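Local coordinates for capsular polysaccharide export system protein KpsC (Thermosulfurimonas dismutans, PDB 6MGB) that probably transfers Kdo from a CMP-activated donor to form beta-(2,4) linkages in the glycolipid anchor of Gram-negative capsules, at residues R16-N21 and A47-K52; V27-S32 and P68-E73; P87-I92 and I318-G323; N110-G115 and F293-L298; G115-E118 and L122-Q125. All coordinates share one frame; numbering follows the deposited sequence. Where two conformers were deposited one is given.

Contact 1: residues R16-N21 and A47-K52; sequences RQILKN and AGWGYK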
# COMPACT_ATOMS: atom_id res chain seq x y z
N ARG A 16 -10.39 18.08 10.43
CA ARG A 16 -10.27 18.93 9.25
C ARG A 16 -9.02 18.64 8.44
O ARG A 16 -8.88 19.18 7.34
CB ARG A 16 -10.28 20.40 9.67
CG ARG A 16 -11.55 20.85 10.37
CD ARG A 16 -11.60 22.36 10.50
NE ARG A 16 -12.82 22.83 11.15
CZ ARG A 16 -14.01 22.91 10.55
NH1 ARG A 16 -14.14 22.54 9.28
NH2 ARG A 16 -15.06 23.35 11.22
N GLN A 17 -8.11 17.81 8.96
CA GLN A 17 -6.88 17.54 8.23
C GLN A 17 -7.12 16.71 6.98
O GLN A 17 -6.32 16.78 6.04
CB GLN A 17 -5.87 16.85 9.15
CG GLN A 17 -5.40 17.71 10.31
CD GLN A 17 -4.82 19.04 9.86
OE1 GLN A 17 -5.28 20.11 10.27
NE2 GLN A 17 -3.80 18.98 9.01
N ILE A 18 -8.20 15.93 6.92
CA ILE A 18 -8.47 15.13 5.73
C ILE A 18 -8.70 16.03 4.53
O ILE A 18 -8.04 15.91 3.49
CB ILE A 18 -9.66 14.18 5.97
CG1 ILE A 18 -9.43 13.31 7.21
CG2 ILE A 18 -9.89 13.31 4.73
CD1 ILE A 18 -10.55 12.33 7.50
N LEU A 19 -9.65 16.97 4.66
CA LEU A 19 -9.95 17.86 3.54
C LEU A 19 -8.77 18.78 3.23
O LEU A 19 -8.61 19.21 2.09
CB LEU A 19 -11.20 18.69 3.86
CG LEU A 19 -11.75 19.57 2.73
CD1 LEU A 19 -12.01 18.76 1.46
CD2 LEU A 19 -13.03 20.25 3.19
N LYS A 20 -7.94 19.08 4.24
CA LYS A 20 -6.75 19.88 3.99
C LYS A 20 -5.77 19.15 3.09
O LYS A 20 -5.30 19.70 2.08
CB LYS A 20 -6.07 20.23 5.32
CG LYS A 20 -6.55 21.54 5.95
CD LYS A 20 -5.55 22.08 6.97
CE LYS A 20 -4.22 22.47 6.33
NZ LYS A 20 -3.25 23.01 7.31
N ASN A 21 -5.46 17.90 3.43
CA ASN A 21 -4.50 17.12 2.65
C ASN A 21 -5.09 16.59 1.35
O ASN A 21 -4.33 16.22 0.45
CB ASN A 21 -3.98 15.95 3.48
CG ASN A 21 -3.31 16.39 4.77
OD1 ASN A 21 -2.72 17.47 4.83
ND2 ASN A 21 -3.40 15.56 5.80
N ALA A 47 -16.13 8.74 8.45
CA ALA A 47 -14.85 8.37 7.87
C ALA A 47 -13.71 8.88 8.73
O ALA A 47 -13.85 9.87 9.45
CB ALA A 47 -14.70 8.91 6.44
N GLY A 48 -12.57 8.19 8.64
CA GLY A 48 -11.37 8.59 9.34
C GLY A 48 -10.14 8.12 8.60
O GLY A 48 -10.23 7.30 7.67
N TRP A 49 -8.99 8.64 9.02
CA TRP A 49 -7.72 8.41 8.34
C TRP A 49 -6.78 7.66 9.26
O TRP A 49 -6.30 8.21 10.26
CB TRP A 49 -7.10 9.74 7.91
CG TRP A 49 -5.95 9.58 6.96
CD1 TRP A 49 -4.68 9.22 7.28
CD2 TRP A 49 -5.98 9.78 5.54
NE1 TRP A 49 -3.90 9.17 6.14
CE2 TRP A 49 -4.68 9.52 5.06
CE3 TRP A 49 -6.97 10.15 4.64
CZ2 TRP A 49 -4.35 9.62 3.71
CZ3 TRP A 49 -6.64 10.25 3.30
CH2 TRP A 49 -5.34 9.98 2.85
N GLY A 50 -6.51 6.40 8.93
CA GLY A 50 -5.59 5.62 9.73
C GLY A 50 -6.13 5.35 11.12
O GLY A 50 -7.33 5.18 11.34
N TYR A 51 -5.21 5.32 12.09
CA TYR A 51 -5.54 5.01 13.47
C TYR A 51 -5.10 6.11 14.43
O TYR A 51 -4.87 5.85 15.62
CB TYR A 51 -4.94 3.66 13.86
CG TYR A 51 -5.68 2.52 13.22
CD1 TYR A 51 -5.52 2.22 11.88
CD2 TYR A 51 -6.58 1.75 13.96
CE1 TYR A 51 -6.21 1.18 11.28
CE2 TYR A 51 -7.27 0.71 13.37
CZ TYR A 51 -7.08 0.43 12.03
OH TYR A 51 -7.77 -0.60 11.44
N LYS A 52 -4.97 7.34 13.94
CA LYS A 52 -4.73 8.48 14.80
C LYS A 52 -5.91 8.69 15.74
O LYS A 52 -6.96 8.06 15.62
CB LYS A 52 -4.48 9.74 13.96
CG LYS A 52 -5.64 10.10 13.04
CD LYS A 52 -5.41 11.42 12.32
CE LYS A 52 -4.21 11.35 11.39
NZ LYS A 52 -4.06 12.60 10.59

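Contact 2: residues V27-S32 and P68-E73; sequences VFLEDS and PYLALE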
# COMPACT_ATOMS: atom_id res chain seq x y z
N VAL A 27 -14.81 14.52 -4.27
CA VAL A 27 -14.81 13.86 -5.57
C VAL A 27 -14.48 12.38 -5.40
O VAL A 27 -15.12 11.52 -6.01
CB VAL A 27 -13.82 14.56 -6.52
CG1 VAL A 27 -13.75 13.83 -7.86
CG2 VAL A 27 -14.23 16.01 -6.74
N PHE A 28 -13.47 12.07 -4.58
CA PHE A 28 -13.15 10.67 -4.31
C PHE A 28 -14.33 9.95 -3.67
O PHE A 28 -14.70 8.85 -4.08
CB PHE A 28 -11.92 10.58 -3.39
CG PHE A 28 -10.62 10.95 -4.05
CD1 PHE A 28 -10.12 10.19 -5.10
CD2 PHE A 28 -9.89 12.04 -3.61
CE1 PHE A 28 -8.91 10.53 -5.69
CE2 PHE A 28 -8.69 12.38 -4.20
CZ PHE A 28 -8.20 11.62 -5.24
N LEU A 29 -14.95 10.58 -2.67
CA LEU A 29 -16.00 9.93 -1.90
C LEU A 29 -17.33 9.86 -2.64
O LEU A 29 -18.17 9.02 -2.30
CB LEU A 29 -16.21 10.66 -0.57
CG LEU A 29 -15.13 10.48 0.50
CD1 LEU A 29 -15.44 11.34 1.71
CD2 LEU A 29 -15.01 9.01 0.91
N GLU A 30 -17.54 10.71 -3.64
CA GLU A 30 -18.82 10.80 -4.34
C GLU A 30 -19.95 11.20 -3.39
O GLU A 30 -21.13 10.96 -3.68
CB GLU A 30 -19.15 9.48 -5.05
CG GLU A 30 -18.08 9.05 -6.05
CD GLU A 30 -18.24 7.62 -6.51
OE1 GLU A 30 -19.28 7.00 -6.19
OE2 GLU A 30 -17.33 7.11 -7.19
N ASP A 31 -19.59 11.82 -2.27
CA ASP A 31 -20.54 12.34 -1.29
C ASP A 31 -19.98 13.64 -0.74
O ASP A 31 -18.81 13.98 -0.94
CB ASP A 31 -20.79 11.35 -0.15
CG ASP A 31 -21.55 10.12 -0.60
OD1 ASP A 31 -22.67 10.27 -1.14
OD2 ASP A 31 -21.03 9.00 -0.41
N SER A 32 -20.83 14.38 -0.04
CA SER A 32 -20.39 15.56 0.69
C SER A 32 -19.89 15.16 2.08
O SER A 32 -20.26 14.11 2.62
CB SER A 32 -21.52 16.58 0.82
OG SER A 32 -21.89 17.09 -0.45
N PRO A 68 -21.93 3.05 8.75
CA PRO A 68 -20.70 2.50 8.16
C PRO A 68 -19.51 3.40 8.46
O PRO A 68 -19.63 4.62 8.49
CB PRO A 68 -21.01 2.45 6.66
CG PRO A 68 -22.50 2.50 6.57
CD PRO A 68 -22.95 3.33 7.72
N TYR A 69 -18.36 2.78 8.70
CA TYR A 69 -17.11 3.50 8.87
C TYR A 69 -16.27 3.33 7.60
O TYR A 69 -15.94 2.21 7.22
CB TYR A 69 -16.32 3.02 10.08
CG TYR A 69 -14.96 3.67 10.17
CD1 TYR A 69 -14.82 4.96 10.65
CD2 TYR A 69 -13.81 3.00 9.75
CE1 TYR A 69 -13.59 5.57 10.73
CE2 TYR A 69 -12.57 3.61 9.82
CZ TYR A 69 -12.47 4.89 10.31
OH TYR A 69 -11.23 5.50 10.37
N LEU A 70 -15.92 4.45 6.97
CA LEU A 70 -15.10 4.46 5.77
C LEU A 70 -13.65 4.70 6.17
O LEU A 70 -13.30 5.79 6.62
CB LEU A 70 -15.58 5.53 4.79
CG LEU A 70 -17.07 5.54 4.46
CD1 LEU A 70 -17.35 6.56 3.37
CD2 LEU A 70 -17.55 4.17 4.04
N ALA A 71 -12.81 3.68 6.01
CA ALA A 71 -11.38 3.81 6.24
C ALA A 71 -10.74 4.43 5.00
O ALA A 71 -10.82 3.86 3.90
CB ALA A 71 -10.75 2.46 6.54
N LEU A 72 -10.10 5.59 5.16
CA LEU A 72 -9.48 6.31 4.06
C LEU A 72 -7.97 6.20 4.15
O LEU A 72 -7.39 6.31 5.23
CB LEU A 72 -9.89 7.79 4.08
CG LEU A 72 -11.38 8.08 4.24
CD1 LEU A 72 -11.63 9.58 4.31
CD2 LEU A 72 -12.19 7.46 3.10
N GLU A 73 -7.33 5.97 3.00
CA GLU A 73 -5.88 5.92 2.91
C GLU A 73 -5.46 6.42 1.54
O GLU A 73 -6.27 6.50 0.61
CB GLU A 73 -5.33 4.50 3.13
CG GLU A 73 -5.73 3.82 4.44
CD GLU A 73 -4.93 4.30 5.64
OE1 GLU A 73 -5.31 3.96 6.78
OE2 GLU A 73 -3.93 5.03 5.44

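Contact 3: residues P87-I92 and I318-G323; sequences PPLSLI and INHLIG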
# COMPACT_ATOMS: atom_id res chain seq x y z
N PRO A 87 -1.01 16.39 -3.22
CA PRO A 87 -2.20 15.62 -2.84
C PRO A 87 -2.19 14.26 -3.51
O PRO A 87 -1.52 14.06 -4.53
CB PRO A 87 -3.36 16.49 -3.34
CG PRO A 87 -2.79 17.23 -4.49
CD PRO A 87 -1.34 17.49 -4.14
N PRO A 88 -2.93 13.29 -2.97
CA PRO A 88 -2.95 11.96 -3.58
C PRO A 88 -3.73 11.96 -4.88
O PRO A 88 -4.74 12.65 -5.03
CB PRO A 88 -3.62 11.09 -2.52
CG PRO A 88 -4.50 12.03 -1.77
CD PRO A 88 -3.78 13.35 -1.77
N LEU A 89 -3.25 11.17 -5.84
CA LEU A 89 -3.92 11.02 -7.12
C LEU A 89 -4.97 9.91 -7.11
O LEU A 89 -5.84 9.89 -7.99
CB LEU A 89 -2.90 10.74 -8.23
CG LEU A 89 -1.85 11.83 -8.43
CD1 LEU A 89 -0.83 11.41 -9.47
CD2 LEU A 89 -2.50 13.15 -8.82
N SER A 90 -4.89 9.00 -6.15
CA SER A 90 -5.94 8.02 -5.92
C SER A 90 -6.12 7.86 -4.42
O SER A 90 -5.22 8.15 -3.63
CB SER A 90 -5.62 6.67 -6.57
OG SER A 90 -4.46 6.09 -6.02
N LEU A 91 -7.31 7.40 -4.04
CA LEU A 91 -7.69 7.29 -2.64
C LEU A 91 -8.36 5.95 -2.41
O LEU A 91 -9.20 5.52 -3.20
CB LEU A 91 -8.64 8.43 -2.24
CG LEU A 91 -8.86 8.67 -0.75
CD1 LEU A 91 -7.66 9.37 -0.14
CD2 LEU A 91 -10.13 9.49 -0.55
N ILE A 92 -7.97 5.28 -1.33
CA ILE A 92 -8.62 4.04 -0.92
C ILE A 92 -9.73 4.39 0.06
O ILE A 92 -9.51 5.11 1.04
CB ILE A 92 -7.61 3.07 -0.29
CG1 ILE A 92 -6.77 2.43 -1.40
CG2 ILE A 92 -8.31 1.99 0.53
CD1 ILE A 92 -5.55 1.69 -0.91
N ILE A 318 -1.75 6.83 -14.63
CA ILE A 318 -0.55 6.35 -15.30
C ILE A 318 -0.08 7.37 -16.33
O ILE A 318 1.08 7.81 -16.32
CB ILE A 318 -0.79 4.97 -15.94
CG1 ILE A 318 -0.98 3.91 -14.86
CG2 ILE A 318 0.37 4.59 -16.86
CD1 ILE A 318 -1.34 2.53 -15.38
N ASN A 319 -0.97 7.78 -17.23
CA ASN A 319 -0.60 8.77 -18.24
C ASN A 319 -0.08 10.05 -17.60
O ASN A 319 0.81 10.70 -18.15
CB ASN A 319 -1.80 9.08 -19.14
CG ASN A 319 -2.01 8.02 -20.20
OD1 ASN A 319 -1.09 7.28 -20.55
ND2 ASN A 319 -3.23 7.94 -20.73
N HIS A 320 -0.62 10.43 -16.44
CA HIS A 320 -0.12 11.61 -15.74
C HIS A 320 1.27 11.36 -15.16
O HIS A 320 2.13 12.25 -15.22
CB HIS A 320 -1.10 12.00 -14.63
CG HIS A 320 -0.68 13.22 -13.86
ND1 HIS A 320 -0.14 13.14 -12.59
CD2 HIS A 320 -0.72 14.53 -14.18
CE1 HIS A 320 0.14 14.36 -12.16
NE2 HIS A 320 -0.21 15.22 -13.11
N LEU A 321 1.51 10.17 -14.61
CA LEU A 321 2.81 9.87 -14.03
C LEU A 321 3.89 9.78 -15.10
O LEU A 321 5.06 10.10 -14.83
CB LEU A 321 2.75 8.57 -13.23
CG LEU A 321 1.90 8.59 -11.96
CD1 LEU A 321 1.88 7.20 -11.33
CD2 LEU A 321 2.42 9.61 -10.96
N ILE A 322 3.54 9.35 -16.31
CA ILE A 322 4.53 9.27 -17.39
C ILE A 322 5.02 10.66 -17.75
O ILE A 322 6.22 10.88 -17.94
CB ILE A 322 3.94 8.54 -18.61
CG1 ILE A 322 3.64 7.08 -18.25
CG2 ILE A 322 4.90 8.61 -19.80
CD1 ILE A 322 2.99 6.27 -19.37
N GLY A 323 4.11 11.62 -17.85
CA GLY A 323 4.46 12.98 -18.21
C GLY A 323 4.87 13.82 -17.02
O GLY A 323 6.06 14.08 -16.81

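Contact 4: residues N110-G115 and F293-L298; sequences NLLNFG and FAAAYL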
# COMPACT_ATOMS: atom_id res chain seq x y z
N ASN A 110 -12.31 -9.25 0.52
CA ASN A 110 -13.57 -9.82 0.05
C ASN A 110 -13.55 -9.99 -1.47
O ASN A 110 -13.99 -11.02 -1.99
CB ASN A 110 -14.74 -8.94 0.47
CG ASN A 110 -15.07 -9.07 1.95
OD1 ASN A 110 -14.62 -10.00 2.63
ND2 ASN A 110 -15.87 -8.15 2.46
N LEU A 111 -13.04 -8.99 -2.19
CA LEU A 111 -12.91 -9.12 -3.64
C LEU A 111 -12.07 -10.33 -4.01
O LEU A 111 -12.41 -11.09 -4.93
CB LEU A 111 -12.31 -7.85 -4.24
CG LEU A 111 -13.21 -6.62 -4.30
CD1 LEU A 111 -12.41 -5.39 -4.69
CD2 LEU A 111 -14.35 -6.84 -5.28
N LEU A 112 -10.96 -10.54 -3.31
CA LEU A 112 -10.06 -11.64 -3.63
C LEU A 112 -10.65 -12.98 -3.23
O LEU A 112 -10.43 -13.98 -3.92
CB LEU A 112 -8.71 -11.42 -2.95
CG LEU A 112 -7.92 -10.21 -3.45
CD1 LEU A 112 -6.78 -9.85 -2.50
CD2 LEU A 112 -7.38 -10.46 -4.85
N ASN A 113 -11.41 -13.03 -2.13
CA ASN A 113 -11.93 -14.30 -1.65
C ASN A 113 -13.08 -14.80 -2.52
O ASN A 113 -13.12 -15.99 -2.87
CB ASN A 113 -12.40 -14.17 -0.19
CG ASN A 113 -11.43 -14.80 0.79
OD1 ASN A 113 -10.74 -15.77 0.47
ND2 ASN A 113 -11.39 -14.27 2.01
N PHE A 114 -14.01 -13.92 -2.88
CA PHE A 114 -15.29 -14.35 -3.43
C PHE A 114 -15.57 -13.88 -4.85
O PHE A 114 -16.60 -14.26 -5.42
CB PHE A 114 -16.43 -13.87 -2.52
CG PHE A 114 -16.18 -14.11 -1.06
CD1 PHE A 114 -16.18 -15.40 -0.54
CD2 PHE A 114 -15.96 -13.05 -0.20
CE1 PHE A 114 -15.96 -15.62 0.80
CE2 PHE A 114 -15.73 -13.27 1.15
CZ PHE A 114 -15.73 -14.56 1.65
N GLY A 115 -14.71 -13.05 -5.44
CA GLY A 115 -14.87 -12.69 -6.83
C GLY A 115 -16.02 -11.73 -7.07
O GLY A 115 -16.31 -10.84 -6.26
N PHE A 293 -3.38 -8.17 -8.77
CA PHE A 293 -3.14 -6.81 -9.24
C PHE A 293 -4.43 -6.15 -9.71
O PHE A 293 -4.67 -4.97 -9.43
CB PHE A 293 -2.10 -6.84 -10.36
CG PHE A 293 -1.93 -5.53 -11.07
CD1 PHE A 293 -1.12 -4.54 -10.54
CD2 PHE A 293 -2.59 -5.29 -12.27
CE1 PHE A 293 -0.97 -3.33 -11.20
CE2 PHE A 293 -2.44 -4.08 -12.92
CZ PHE A 293 -1.63 -3.10 -12.39
N ALA A 294 -5.27 -6.89 -10.45
CA ALA A 294 -6.50 -6.32 -10.97
C ALA A 294 -7.39 -5.80 -9.84
O ALA A 294 -7.89 -4.67 -9.88
CB ALA A 294 -7.25 -7.35 -11.81
N ALA A 295 -7.60 -6.63 -8.81
CA ALA A 295 -8.44 -6.20 -7.69
C ALA A 295 -7.77 -5.07 -6.90
O ALA A 295 -8.42 -4.07 -6.57
CB ALA A 295 -8.73 -7.39 -6.78
N ALA A 296 -6.48 -5.22 -6.61
CA ALA A 296 -5.83 -4.30 -5.68
C ALA A 296 -5.59 -2.93 -6.32
O ALA A 296 -5.74 -1.90 -5.65
CB ALA A 296 -4.51 -4.89 -5.20
N TYR A 297 -5.20 -2.89 -7.59
CA TYR A 297 -4.81 -1.64 -8.23
C TYR A 297 -5.87 -1.06 -9.15
O TYR A 297 -5.95 0.17 -9.28
CB TYR A 297 -3.50 -1.82 -9.01
CG TYR A 297 -2.24 -1.60 -8.19
CD1 TYR A 297 -2.06 -2.24 -6.97
CD2 TYR A 297 -1.22 -0.77 -8.65
CE1 TYR A 297 -0.91 -2.05 -6.22
CE2 TYR A 297 -0.07 -0.58 -7.90
CZ TYR A 297 0.08 -1.22 -6.69
OH TYR A 297 1.22 -1.03 -5.94
N LEU A 298 -6.70 -1.89 -9.79
CA LEU A 298 -7.72 -1.36 -10.70
C LEU A 298 -9.06 -1.13 -10.00
O LEU A 298 -9.65 -0.05 -10.12
CB LEU A 298 -7.90 -2.29 -11.90
CG LEU A 298 -7.03 -1.99 -13.12
CD1 LEU A 298 -5.57 -2.34 -12.85
CD2 LEU A 298 -7.55 -2.72 -14.34

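Contact 5: residues G115-E118 and L122-Q125; sequences GGWE and LMDQ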
# COMPACT_ATOMS: atom_id res chain seq x y z
N GLY A 115 -14.71 -13.05 -5.44
CA GLY A 115 -14.87 -12.69 -6.83
C GLY A 115 -16.02 -11.73 -7.07
O GLY A 115 -16.31 -10.84 -6.26
N GLY A 116 -16.68 -11.90 -8.21
CA GLY A 116 -17.71 -10.99 -8.66
C GLY A 116 -17.24 -9.96 -9.68
O GLY A 116 -18.01 -9.06 -10.01
N TRP A 117 -16.01 -10.09 -10.18
CA TRP A 117 -15.40 -9.04 -11.00
C TRP A 117 -14.50 -9.55 -12.11
O TRP A 117 -14.08 -8.73 -12.94
CB TRP A 117 -14.57 -8.11 -10.10
CG TRP A 117 -13.60 -8.86 -9.23
CD1 TRP A 117 -13.82 -9.30 -7.96
CD2 TRP A 117 -12.27 -9.25 -9.57
NE1 TRP A 117 -12.70 -9.95 -7.48
CE2 TRP A 117 -11.74 -9.93 -8.45
CE3 TRP A 117 -11.47 -9.10 -10.71
CZ2 TRP A 117 -10.44 -10.45 -8.44
CZ3 TRP A 117 -10.19 -9.61 -10.70
CH2 TRP A 117 -9.69 -10.28 -9.57
N GLU A 118 -14.19 -10.84 -12.18
CA GLU A 118 -13.23 -11.36 -13.16
C GLU A 118 -13.91 -11.50 -14.51
O GLU A 118 -14.70 -12.43 -14.73
CB GLU A 118 -12.65 -12.69 -12.69
CG GLU A 118 -12.11 -12.69 -11.27
CD GLU A 118 -13.15 -13.14 -10.26
OE1 GLU A 118 -14.34 -12.80 -10.43
OE2 GLU A 118 -12.76 -13.83 -9.29
N LEU A 122 -11.92 -6.87 -18.02
CA LEU A 122 -11.13 -6.33 -16.92
C LEU A 122 -9.72 -6.89 -16.94
O LEU A 122 -8.74 -6.14 -16.78
CB LEU A 122 -11.80 -6.63 -15.57
CG LEU A 122 -10.99 -6.14 -14.36
CD1 LEU A 122 -11.04 -4.63 -14.26
CD2 LEU A 122 -11.48 -6.79 -13.09
N MET A 123 -9.58 -8.20 -17.12
CA MET A 123 -8.26 -8.81 -17.10
C MET A 123 -7.39 -8.28 -18.23
O MET A 123 -6.17 -8.19 -18.08
CB MET A 123 -8.39 -10.33 -17.18
CG MET A 123 -9.20 -10.94 -16.05
SD MET A 123 -8.57 -10.54 -14.40
CE MET A 123 -6.97 -11.35 -14.44
N ASP A 124 -8.00 -7.91 -19.37
CA ASP A 124 -7.23 -7.25 -20.42
C ASP A 124 -6.74 -5.89 -19.96
O ASP A 124 -5.57 -5.54 -20.18
CB ASP A 124 -8.07 -7.12 -21.69
CG ASP A 124 -8.30 -8.44 -22.39
OD1 ASP A 124 -9.39 -8.64 -22.96
OD2 ASP A 124 -7.38 -9.30 -22.36
N GLN A 125 -7.61 -5.10 -19.32
CA GLN A 125 -7.17 -3.83 -18.75
C GLN A 125 -6.03 -4.05 -17.76
O GLN A 125 -5.04 -3.31 -17.78
CB GLN A 125 -8.34 -3.13 -18.07
CG GLN A 125 -9.42 -2.64 -19.01
CD GLN A 125 -10.49 -1.84 -18.30
OE1 GLN A 125 -10.45 -1.68 -17.08
NE2 GLN A 125 -11.46 -1.33 -19.06

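Contact 1: residues R16-N21 and A47-K52
Gly48 is held by both of its backbone polar atoms: Gly48 O accepts a hydrogen bond from Leu72 N, and Gly48 N donates one to Leu70 O. The glycine is thereby fixed in the sheet, and Ile18 of helix 17-21 rests on it, with Ile18 CD1 4.2 Å from Gly48 CA. The same methyl, Ile18 CD1, lies 4.3 Å from Trp49 N, so the extended branch of Ile18 (chi2 -179°) ends against the strand backbone. The other branch meets a side chain: Ile18 CG2 approaches Trp49 CE3, on the benzo part of the indole, to 4.3 Å. It comes in obliquely to the ring. In Trp49, CG is anti to the backbone N (chi1 -168°), which sends the indole toward the helix. No hydrogen bond spans the two segments, and the contact rests on these apolar meetings. Beyond Trp49 the chain folds into a type II' turn ending at Lys52, the N-cap of helix 53-65; Gly50 supplies the positive phi (66°) that such a turn needs at its second position. The side chain of Trp49 is about 10 Å from the bound magnesium ion and about 12 Å from the CMP, so the contact is near the nucleotide site but too far to line it. Around it, Ile18 also touches Leu25 of helix 25-29, while Trp49 leans on Leu72 and Asp74 of strand 69-74, placing short helix 17-21 against one face of the mixed sheet where strands 45-49 and 69-74 run side by side.

Contact 2: residues V27-S32 and P68-E73
Leu29, in the last turn of helix 25-29, lays its CD2 methyl over two leucines of strand 69-74. Leu29 CD2 is 3.9 Å from Leu72 CD2 and 4.2 Å from Leu70 CD1, so a single methyl serves both partners. The side chains of Leu29 and Leu72 meet at about a right angle, whereas that of Leu70 is set more aslant to Leu29. In each of the three, CG is anti to the carbonyl carbon. Leu70 reaches its partner with CD1, the extended branch, while Leu29 and Leu72 turn their other branch, CD2, to each other. The CA atoms of Leu29 and Leu70 are 9.5 Å apart. Leu70 and Leu72 are two residues apart and share one face of the strand; Tyr69 packs on the other side against helix 53-65. Val93 of the adjoining strand 90-94 touches both Leu29 and Leu72 and so continues the apolar patch. The helix stops directly after Leu29, since Glu30 takes a positive phi of 61° and turns the chain away. Arg302 NH1 binds Phe28 O at this helix end, with a weaker bond to Leu29 O. A short helix laid by its leucine on the middle strands of a mixed sheet, with a second helix behind them, is consistent with the layered alpha/beta build of a Rossmann-like domain, as in glycosyltransferases of the GT-B clan.

Contact 3: residues P87-I92 and I318-G323
Leu89 packs closely against the C-terminal helix through one methyl alone. Leu89 CD1 approaches His320 ND1 to 3.6 Å and His320 CE1 to 4.1 Å, coming at the imidazole obliquely, and it also reaches Leu321 CD2 at 4.0 Å. This methyl therefore touches two consecutive residues of helix 314-322. Leu89 and Leu321 slide past each other in opposite directions, while the side chains of Leu89 and His320 meet at about a right angle. In His320, CG anti to the backbone N (chi1 -180°) carries the ring toward Leu89, and chi2 (-104°) turns the ND1 side to its methyl. Away from this point the contact is loose: His320 is a largely exposed residue, and the chain model ends close by at Gly323, whose N makes only a weak helical bond to Asn319 O. On the inner side, Leu321 also touches Val80, and Ile318 is buried against Ala129, Leu132 and Ile133 of helix 120-135. Leu89 itself is fixed by backbone pairing with Arg78, just ahead of strand 90-94. The helix thus comes back to the domain that holds the start of the chain, in keeping with the C-terminal helix that crosses between domains in many GT-B enzymes; the side chain of Leu321 is about 11 Å from the bound CMP. Chemically the contact is apolar even though it includes an imidazole: His320 ND1 is buried against a methyl and has no polar partner in the model, which would probably favour a neutral ring over a charged one.

Contact 4: residues N110-G115 and F293-L298
Ala295 packs against two consecutive leucines in a helix-helix contact of this GT-B-clan protein, where helix 289-299 meets helix 107-114. Its methyl, Ala295 CB, lies 3.9 Å from Leu112 CD2 and 4.4 Å from Leu111 CB. The two leucines use different parts: Leu111 presents the root of its side chain, and Leu112 the end of one branch. Leu112 CG is anti to the carbonyl carbon (chi1 -66°); the extended position beyond it goes to CD1, while CD2, the side branch, faces the alanine. Because the partner is only a methyl, the backbones come near each other, with the CA atoms of Leu111 and Ala295 6.7 Å apart. In the next shell Leu108 also touches Ala295, and Trp117 CZ2 lies 3.9 Å from Ala295 CB, so the methyl is enclosed by apolar groups from more than one residue. Trp271 lies against Leu112 and Asn113. Polar bonds then fix helix 107-114 to the chain ahead of helix 289-299: Leu112 O is bound by Arg287 NE, while the Asn113 amide donates from ND2 to Arg282 O and accepts at OD1 from Lys284 N. Farther along helix 289-299, which widens into a pi-type turn at 294-298, the ring of Tyr297 meets those of Phe76 and Phe251. Helix 107-114 ends at Gly115, whose N still bonds to Leu111 O before a positive phi breaks the helix. At the same end the ring of Phe114 has Asn113 CB 3.6 Å above the centre of one face and Asn110 OD1 in its plane at the edge.

Contact 5: residues G115-E118 and L122-Q125
The loop that joins helix 107-114 to helix 120-135 folds back on the first residues of the second helix, and a Met-aromatic contact forms part of the join. Trp117 is the central group. Leu122 CD2 lies near the indole plane at its edge, 3.3 Å from Trp117 CE3, and the same methyl is 3.2 Å from Trp117 O, a tight fit between ring and carbonyl. Met123 comes in obliquely on the next position of the ring, with its SD 4.1 Å from Trp117 CZ3 and placed 73° off the ring normal. A bend at chi2 curls the methionine chain so that the sulfur turns to the indole. Glu118 is folded back over the tryptophan: Glu118 CG stands 3.5 Å above one face of the Trp117 ring, toward its rim. Its carboxylate returns to the backbone, where Trp117 N donates to Glu118 OE1 over 3.2 Å from above the carboxylate plane, and Gly116 N adds a weak bond to the same OE1. Glu118 OE2 forms a salt bridge with Arg287 NH1. Trp117 NE1 is bonded to Leu111 O, which fixes the rotation of the indole and ties the loop to the helix before it. Helix 289-299 also packs here: Leu299 touches both Trp117 and Leu122, while Leu290 and Glu291 touch Met123, so the loop is wedged among three helices.

In the fold
Contacts 1, 2 and 3 all reach one mixed sheet. Contacts 1 and 2, with centres 11 Å apart, set the successive helices 17-21 and 25-29 on the neighbouring strands 45-49 and 69-74, and their segments alternate along the chain. Contact 3 follows them and adds strand 90-94, bonded to strand 69-74 through Glu73 O and Ile92 N. It joins the lead-in to that strand to the last helix, closing a loop of more than 200 residues in which contacts 4 and 5 are nested. Those two share Gly115, lie 8 Å apart between centres and knit helices 107-114, 120-135 and 289-299 together. The C-terminal helix is thus returned to the domain bearing the mixed sheet, consistent with a GT-B build.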